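BH0493 protein (Bacillus halodurans C-125, PDB 2QEE) is a putative amidohydrolase that binds zinc. Local coordinates at residues A281-V286 with V300-R305. Sequence-based numbering, arbitrary orientation.
Sequences ASMDGV and VTMLSR
M302 reaches across from strand 298-302 to fill the corner formed by A281 and M283, on the segment leading into helix 284-292. This is helix-on-strand packing in the (beta/alpha)-barrel fold expected of an amidohydrolase. Strand 298-302 lies between parallel strands 257-264 and 321-323, and the helix that precedes it in the chain packs against its outer face. The bump is the thioether end of M302. Its chain runs extended through chi2 (-177°) and bends only at chi3 (83°), which turns the methyl CE toward A281. There CE meets A281 CB at 3.6 Å. M283, folded back on itself by bends at chi2 and chi3, forms the adjoining wall of the corner. The two thioethers cross at a slant, with M283 SD 3.7 Å from M302 SD. The M283 methyl also lies against the M302 sulfur: M283 CE is 3.9 Å from M302 SD. A second, looser meeting lies further along, where V286 CG1, in helix 284-292, meets V300 CG2 at 4.3 Å. All five touching residues are buried, and the contact is apolar throughout. I261 of the neighbouring strand touches A281 and V286, while L314 of helix 308-317 covers M283 and V286. F277 of the third subunit also packs on M283, so this core extends to a subunit interface. The zinc ion is about 13 Å from the side chain of M302. S282 precedes the turn leading into helix 284-292 and makes a capping bond there: D284 N donates to S282 OG at 3.0 Å, nearly straight at 166°.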
# COMPACT_ATOMS: atom_id res chain seq x y z
N ALA C 281 1.38 -7.19 11.73
CA ALA C 281 0.82 -7.68 13.01
C ALA C 281 -0.71 -7.71 12.90
O ALA C 281 -1.34 -6.96 12.09
CB ALA C 281 1.23 -6.72 14.24
N SER C 282 -1.35 -8.53 13.75
CA SER C 282 -2.81 -8.40 13.97
C SER C 282 -3.07 -7.11 14.76
O SER C 282 -2.28 -6.76 15.62
CB SER C 282 -3.34 -9.56 14.83
OG SER C 282 -4.74 -9.35 15.06
N MET C 283 -4.21 -6.47 14.48
CA MET C 283 -4.60 -5.30 15.29
C MET C 283 -5.37 -5.74 16.54
O MET C 283 -5.64 -4.91 17.40
CB MET C 283 -5.45 -4.29 14.50
CG MET C 283 -4.75 -3.78 13.19
SD MET C 283 -3.19 -2.93 13.55
CE MET C 283 -3.82 -1.56 14.53
N ASP C 284 -5.69 -7.04 16.66
CA ASP C 284 -6.57 -7.47 17.75
C ASP C 284 -6.09 -7.08 19.16
O ASP C 284 -6.91 -6.67 20.02
CB ASP C 284 -6.77 -8.99 17.68
CG ASP C 284 -7.66 -9.44 16.51
OD1 ASP C 284 -8.09 -8.60 15.69
OD2 ASP C 284 -7.91 -10.67 16.41
N GLY C 285 -4.79 -7.26 19.42
CA GLY C 285 -4.28 -7.05 20.80
C GLY C 285 -4.37 -5.59 21.13
O GLY C 285 -4.64 -5.21 22.30
N VAL C 286 -4.01 -4.75 20.15
CA VAL C 286 -4.02 -3.28 20.36
C VAL C 286 -5.46 -2.82 20.57
O VAL C 286 -5.74 -2.02 21.48
CB VAL C 286 -3.41 -2.49 19.17
CG1 VAL C 286 -3.41 -0.99 19.50
CG2 VAL C 286 -1.97 -3.03 18.84
N VAL C 300 1.38 4.35 19.99
CA VAL C 300 1.72 3.18 19.13
C VAL C 300 2.33 3.65 17.83
O VAL C 300 1.85 4.64 17.25
CB VAL C 300 0.45 2.37 18.82
CG1 VAL C 300 0.71 1.13 17.84
CG2 VAL C 300 -0.19 1.82 20.12
N THR C 301 3.37 2.96 17.42
CA THR C 301 3.91 3.05 16.06
C THR C 301 4.09 1.60 15.57
O THR C 301 4.37 0.69 16.38
CB THR C 301 5.22 3.88 16.02
OG1 THR C 301 5.48 4.32 14.67
CG2 THR C 301 6.47 3.13 16.55
N MET C 302 3.96 1.40 14.25
CA MET C 302 4.01 0.01 13.73
C MET C 302 4.99 -0.07 12.59
O MET C 302 5.21 0.91 11.89
CB MET C 302 2.65 -0.53 13.30
CG MET C 302 1.67 -0.64 14.49
SD MET C 302 0.10 -1.34 14.17
CE MET C 302 0.59 -3.14 14.28
N LEU C 303 5.57 -1.25 12.43
CA LEU C 303 6.71 -1.33 11.49
C LEU C 303 6.33 -1.71 10.04
O LEU C 303 7.10 -1.40 9.10
CB LEU C 303 7.75 -2.33 12.02
CG LEU C 303 9.14 -2.33 11.36
CD1 LEU C 303 9.87 -0.99 11.34
CD2 LEU C 303 10.04 -3.42 12.13
N SER C 304 5.25 -2.46 9.90
CA SER C 304 4.85 -2.96 8.54
C SER C 304 4.11 -1.81 7.79
O SER C 304 3.18 -1.21 8.33
CB SER C 304 3.95 -4.20 8.68
OG SER C 304 3.41 -4.58 7.40
N ARG C 305 4.42 -1.67 6.48
CA ARG C 305 3.69 -0.73 5.63
C ARG C 305 2.21 -1.10 5.68
O ARG C 305 1.34 -0.22 5.64
CB ARG C 305 4.18 -0.82 4.17
CG ARG C 305 3.52 0.22 3.27
CD ARG C 305 3.96 -0.05 1.81
NE ARG C 305 3.34 0.99 0.98
CZ ARG C 305 3.07 0.85 -0.31
NH1 ARG C 305 3.37 -0.30 -0.92
NH2 ARG C 305 2.59 1.89 -0.99